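Local coordinates for NDP-rhamnosyltransferase (Saccharopolyspora spinosa, PDB 3TSA), which is a glycosyltransferase of the GT-B fold, with two Rossmann-like domains that face each other across a cleft, at residues N94-S99 / C123-R128; P196-P201 / D368-M373. All coordinates share one frame; numbering follows the deposited sequence.

How the interactions relate
Both segments of interaction 1 precede those of interaction 2 in the chain, and their centres lie about 28 Å apart with nearest atoms about 14 Å apart. Interaction 1 is internal to the N-terminal domain, where helices 82-113 and 125-133 flank strand 117-121 of the seven-stranded parallel sheet in sequence. Interaction 2 involves an edge of that sheet: strand 195-196 is outermost, and residues 196-201 leaving it meet the end of helix 358-371 from the C-terminal part of the chain. One contact thus builds a single Rossmann-like domain, whereas the other ties sequence from the two GT-B halves together.

Interaction 1: residues N94-S99 / C123-R128; sequences NVAQSS and CALIGR
Apolar packing is carried by Val95, Ala96 and Leu125. Val95 has CG1 anti to its backbone N (chi1 -179°), which sends this methyl across to the start of the other segment. There it meets the carbonyl oxygen of Cys123 nearly head-on, with Val95 CG1 3.2 Å from Cys123 O, a tight fit of methyl against oxygen, and it also meets the branch point of Leu125, with Val95 CG1 3.9 Å from Leu125 CG. Leu125 keeps CG beside its backbone N, so that CD1 reaches to helix 82-113 at Ala96 and lies 4.1 Å from Ala96 N. The same leucine and Ala96 both touch Leu160 of helix 151-166, which brings a third helix to this core.

The contact belongs to the Rossmann-like N-terminal domain: helix 82-113 leads into strand 117-121 and helix 125-133 leads out of it, and here the two helices pack together. Between strand and helix, Ala124 is the centre of an inverse gamma turn, closed by a weak bond from Leu125 N to Cys123 O. Asp121 OD1 binds Cys123 N just ahead of it.

Polar contacts gather at Ser99. Its hydroxyl donates back along its own helix to the carbonyl of Val95, with Ser99 OG 2.7 Å from Val95 O and above the carbonyl plane; Val95 O also receives Ser99 N. With its proton so committed, Ser99 OG accepts from a water at 2.9 Å. That water in turn accepts from Ile126 N at 2.7 Å, bridging hydroxyl and amide. Ile126 closes this end through its side chain: CG1 is anti to the backbone N, and Ile126 CD1 rests 3.6 Å from Ser99 O.

Interaction 2: residues P196-P201 / D368-M373; sequences PVQYVP and DEITAM
Two halves of a GT-B fold meet here: residues 196-201, which begin at the end of the edge strand 195-196 of the N-terminal domain's sheet and run on into the loop, lie against the end of helix 358-371. The chain then enters helix 376-385, which in turn meets Val197 through Leu379, consistent with the GT-B habit of returning the last helix to the N-terminal domain.

Gln198 is central to the packing. With CG anti to the backbone N (chi1 -169°) and an extended chain, it crosses the side chain of Ile370 at about a right angle, Gln198 CG lying 3.7 Å from Ile370 CG2 and 3.3 Å from Ile370 O. That methyl also touches Tyr199, whose CB is 4.2 Å away from Ile370 CG2; the phenol itself leads away, its OH hydrogen-bonded to Thr301. Met373 lies along the loop, its CB 3.6 Å from Gln198 N. With CG beside the backbone N and the chain extended at chi2, Met373 SD touches two neighbours, 3.7 Å from Pro196 CB and 3.5 Å from Val197 O.

Among the polar groups, the backbone of Gln198 is hydrogen-bonded to Pro374, continuing the attachment past Met373. Within its own segment, Ile370 O accepts from Met373 N at 3.0 Å.

Interaction 1: residues N94-S99 / C123-R128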
loop_
_atom_site.group_PDB
_atom_site.type_symbol
_atom_site.label_atom_id
_atom_site.label_comp_id
_atom_site.label_asym_id
_atom_site.label_seq_id
_atom_site.Cartn_x
_atom_site.Cartn_y
_atom_site.Cartn_z
ATOM N N ASN A 94 -23.637 -20.845 -3.331
ATOM C CA ASN A 94 -22.674 -20.371 -4.317
ATOM C C ASN A 94 -21.287 -20.392 -3.803
ATOM O O ASN A 94 -20.413 -20.904 -4.507
ATOM C CB ASN A 94 -22.970 -18.962 -4.785
ATOM C CG ASN A 94 -24.319 -18.870 -5.433
ATOM O OD1 ASN A 94 -24.911 -19.898 -5.709
ATOM N ND2 ASN A 94 -24.823 -17.649 -5.651
ATOM N N VAL A 95 -21.054 -19.791 -2.628
ATOM C CA VAL A 95 -19.729 -19.767 -2.057
ATOM C C VAL A 95 -19.165 -21.149 -1.705
ATOM O O VAL A 95 -17.954 -21.417 -1.911
ATOM C CB VAL A 95 -19.617 -18.757 -0.849
ATOM C CG1 VAL A 95 -18.248 -18.762 -0.343
ATOM C CG2 VAL A 95 -20.025 -17.292 -1.341
ATOM N N ALA A 96 -20.017 -22.046 -1.207
ATOM C CA ALA A 96 -19.559 -23.409 -0.897
ATOM C C ALA A 96 -19.112 -24.164 -2.158
ATOM O O ALA A 96 -18.095 -24.867 -2.129
ATOM C CB ALA A 96 -20.660 -24.210 -0.103
ATOM N N GLN A 97 -19.844 -23.998 -3.256
ATOM C CA GLN A 97 -19.516 -24.726 -4.480
ATOM C C GLN A 97 -18.225 -24.179 -5.059
ATOM O O GLN A 97 -17.388 -24.941 -5.532
ATOM C CB GLN A 97 -20.652 -24.663 -5.504
ATOM C CG GLN A 97 -20.381 -25.549 -6.746
ATOM C CD GLN A 97 -20.110 -27.002 -6.354
ATOM O OE1 GLN A 97 -19.042 -27.567 -6.679
ATOM N NE2 GLN A 97 -21.038 -27.586 -5.590
ATOM N N SER A 98 -18.074 -22.854 -5.000
ATOM C CA SER A 98 -16.774 -22.228 -5.358
ATOM C C SER A 98 -15.617 -22.738 -4.582
ATOM O O SER A 98 -14.559 -22.947 -5.191
ATOM C CB SER A 98 -16.818 -20.714 -5.141
ATOM O OG SER A 98 -17.686 -20.329 -6.161
ATOM N N SER A 99 -15.814 -22.944 -3.267
ATOM C CA SER A 99 -14.787 -23.489 -2.362
ATOM C C SER A 99 -14.339 -24.822 -2.871
ATOM O O SER A 99 -13.166 -25.046 -2.955
ATOM C CB SER A 99 -15.356 -23.630 -0.970
ATOM O OG SER A 99 -15.781 -22.314 -0.574
ATOM N N CYS A 123 -17.192 -14.278 4.793
ATOM C CA CYS A 123 -17.911 -15.070 3.781
ATOM C C CYS A 123 -17.056 -15.960 2.871
ATOM O O CYS A 123 -17.615 -16.797 2.148
ATOM C CB CYS A 123 -18.638 -14.152 2.878
ATOM S SG CYS A 123 -20.034 -13.317 3.752
ATOM N N ALA A 124 -15.720 -15.848 2.938
ATOM C CA ALA A 124 -14.900 -16.657 2.046
ATOM C C ALA A 124 -14.690 -18.043 2.654
ATOM O O ALA A 124 -13.661 -18.343 3.265
ATOM C CB ALA A 124 -13.573 -15.939 1.748
ATOM N N LEU A 125 -15.723 -18.898 2.524
ATOM C CA LEU A 125 -15.717 -20.190 3.124
ATOM C C LEU A 125 -14.545 -21.052 2.751
ATOM O O LEU A 125 -14.146 -21.859 3.579
ATOM C CB LEU A 125 -17.022 -20.939 2.804
ATOM C CG LEU A 125 -18.307 -20.212 3.256
ATOM C CD1 LEU A 125 -19.534 -20.967 2.707
ATOM C CD2 LEU A 125 -18.233 -20.158 4.754
ATOM N N ILE A 126 -14.007 -20.898 1.539
ATOM C CA ILE A 126 -12.774 -21.632 1.201
ATOM C C ILE A 126 -11.683 -21.473 2.257
ATOM O O ILE A 126 -10.952 -22.437 2.562
ATOM C CB ILE A 126 -12.239 -21.213 -0.182
ATOM C CG1 ILE A 126 -10.914 -21.974 -0.505
ATOM C CG2 ILE A 126 -11.931 -19.729 -0.220
ATOM C CD1 ILE A 126 -11.051 -23.457 -0.530
ATOM N N GLY A 127 -11.485 -20.252 2.796
ATOM C CA GLY A 127 -10.437 -20.108 3.817
ATOM C C GLY A 127 -10.602 -20.949 5.081
ATOM O O GLY A 127 -9.649 -21.449 5.678
ATOM N N ARG A 128 -11.844 -21.122 5.488
ATOM C CA ARG A 128 -12.163 -21.981 6.602
ATOM C C ARG A 128 -11.913 -23.494 6.278
ATOM O O ARG A 128 -11.377 -24.229 7.138
ATOM C CB ARG A 128 -13.589 -21.767 7.065
ATOM C CG ARG A 128 -13.780 -20.349 7.635
ATOM C CD ARG A 128 -15.225 -20.107 8.035
ATOM N NE ARG A 128 -15.500 -20.906 9.220
ATOM C CZ ARG A 128 -16.704 -21.003 9.795
ATOM N NH1 ARG A 128 -17.734 -20.321 9.297
ATOM N NH2 ARG A 128 -16.863 -21.775 10.896
HETATM O O HOH W 1 -15.015 -19.484 -0.525
#

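Interaction 2: residues P196-P201 / D368-M373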
loop_
_atom_site.group_PDB
_atom_site.type_symbol
_atom_site.label_atom_id
_atom_site.label_comp_id
_atom_site.label_asym_id
_atom_site.label_seq_id
_atom_site.Cartn_x
_atom_site.Cartn_y
_atom_site.Cartn_z
ATOM N N PRO A 196 -12.258 -6.163 18.551
ATOM C CA PRO A 196 -12.316 -4.868 17.853
ATOM C C PRO A 196 -11.065 -4.603 17.067
ATOM O O PRO A 196 -9.983 -4.861 17.584
ATOM C CB PRO A 196 -12.510 -3.806 18.969
ATOM C CG PRO A 196 -11.977 -4.563 20.302
ATOM C CD PRO A 196 -12.173 -6.046 20.028
ATOM N N VAL A 197 -11.233 -4.065 15.843
ATOM C CA VAL A 197 -10.085 -3.466 15.142
ATOM C C VAL A 197 -10.563 -2.141 14.581
ATOM O O VAL A 197 -11.573 -2.119 13.864
ATOM C CB VAL A 197 -9.428 -4.420 14.077
ATOM C CG1 VAL A 197 -10.430 -4.869 12.923
ATOM C CG2 VAL A 197 -8.223 -3.760 13.447
ATOM N N GLN A 198 -9.844 -1.042 14.840
ATOM C CA GLN A 198 -10.285 0.297 14.401
ATOM C C GLN A 198 -10.277 0.418 12.852
ATOM O O GLN A 198 -9.273 0.095 12.166
ATOM C CB GLN A 198 -9.328 1.389 14.989
ATOM C CG GLN A 198 -9.878 2.732 14.784
ATOM C CD GLN A 198 -9.124 3.810 15.470
ATOM O OE1 GLN A 198 -8.622 3.661 16.617
ATOM N NE2 GLN A 198 -9.119 4.947 14.845
ATOM N N TYR A 199 -11.404 0.904 12.315
ATOM C CA TYR A 199 -11.529 1.156 10.859
ATOM C C TYR A 199 -10.542 2.282 10.528
ATOM O O TYR A 199 -10.604 3.344 11.163
ATOM C CB TYR A 199 -13.000 1.563 10.530
ATOM C CG TYR A 199 -13.092 1.858 9.043
ATOM C CD1 TYR A 199 -12.988 0.800 8.092
ATOM C CD2 TYR A 199 -13.146 3.149 8.602
ATOM C CE1 TYR A 199 -12.953 1.064 6.722
ATOM C CE2 TYR A 199 -13.180 3.423 7.225
ATOM C CZ TYR A 199 -13.056 2.393 6.306
ATOM O OH TYR A 199 -13.021 2.745 4.931
ATOM N N VAL A 200 -9.714 2.068 9.487
ATOM C CA VAL A 200 -8.840 3.132 8.970
ATOM C C VAL A 200 -9.347 3.365 7.574
ATOM O O VAL A 200 -9.389 2.446 6.778
ATOM C CB VAL A 200 -7.404 2.635 8.883
ATOM C CG1 VAL A 200 -6.542 3.695 8.155
ATOM C CG2 VAL A 200 -6.888 2.474 10.289
ATOM N N PRO A 201 -9.714 4.605 7.268
ATOM C CA PRO A 201 -10.266 4.784 5.936
ATOM C C PRO A 201 -9.207 4.438 4.898
ATOM O O PRO A 201 -8.043 4.879 4.975
ATOM C CB PRO A 201 -10.682 6.274 5.912
ATOM C CG PRO A 201 -11.036 6.549 7.341
ATOM C CD PRO A 201 -9.928 5.783 8.131
ATOM N N ASP A 368 -16.722 7.964 17.914
ATOM C CA ASP A 368 -16.053 7.651 19.214
ATOM C C ASP A 368 -15.983 6.144 19.542
ATOM O O ASP A 368 -14.995 5.725 20.216
ATOM C CB ASP A 368 -16.731 8.387 20.380
ATOM C CG ASP A 368 -16.603 9.912 20.322
ATOM O OD1 ASP A 368 -15.824 10.500 19.541
ATOM O OD2 ASP A 368 -17.254 10.579 21.139
ATOM N N GLU A 369 -16.965 5.357 19.108
ATOM C CA GLU A 369 -16.890 3.905 19.245
ATOM C C GLU A 369 -15.736 3.362 18.404
ATOM O O GLU A 369 -15.017 2.475 18.849
ATOM C CB GLU A 369 -18.195 3.250 18.795
ATOM C CG GLU A 369 -19.350 3.503 19.741
ATOM C CD GLU A 369 -20.538 2.655 19.284
ATOM O OE1 GLU A 369 -20.461 1.422 19.362
ATOM O OE2 GLU A 369 -21.511 3.269 18.822
ATOM N N ILE A 370 -15.557 3.913 17.204
ATOM C CA ILE A 370 -14.462 3.527 16.338
ATOM C C ILE A 370 -13.112 3.868 16.976
ATOM O O ILE A 370 -12.227 2.995 17.065
ATOM C CB ILE A 370 -14.576 4.173 14.940
ATOM C CG1 ILE A 370 -15.822 3.607 14.220
ATOM C CG2 ILE A 370 -13.354 3.841 14.099
ATOM C CD1 ILE A 370 -16.139 4.327 12.860
ATOM N N THR A 371 -12.972 5.084 17.405
ATOM C CA THR A 371 -11.650 5.456 17.901
ATOM C C THR A 371 -11.333 4.836 19.279
ATOM O O THR A 371 -10.196 4.940 19.734
ATOM C CB THR A 371 -11.464 6.955 17.961
ATOM O OG1 THR A 371 -12.443 7.537 18.842
ATOM C CG2 THR A 371 -11.531 7.586 16.604
ATOM N N ALA A 372 -12.293 4.193 19.934
ATOM C CA ALA A 372 -11.996 3.435 21.195
ATOM C C ALA A 372 -11.350 2.123 20.868
ATOM O O ALA A 372 -10.917 1.423 21.779
ATOM C CB ALA A 372 -13.297 3.139 21.945
ATOM N N MET A 373 -11.342 1.731 19.585
ATOM C CA MET A 373 -10.826 0.367 19.205
ATOM C C MET A 373 -9.330 0.381 18.945
ATOM O O MET A 373 -8.792 1.436 18.514
ATOM C CB MET A 373 -11.515 -0.056 17.910
ATOM C CG MET A 373 -13.031 -0.234 18.130
ATOM S SD MET A 373 -13.530 -1.119 16.640
ATOM C CE MET A 373 -14.916 -0.176 16.696
#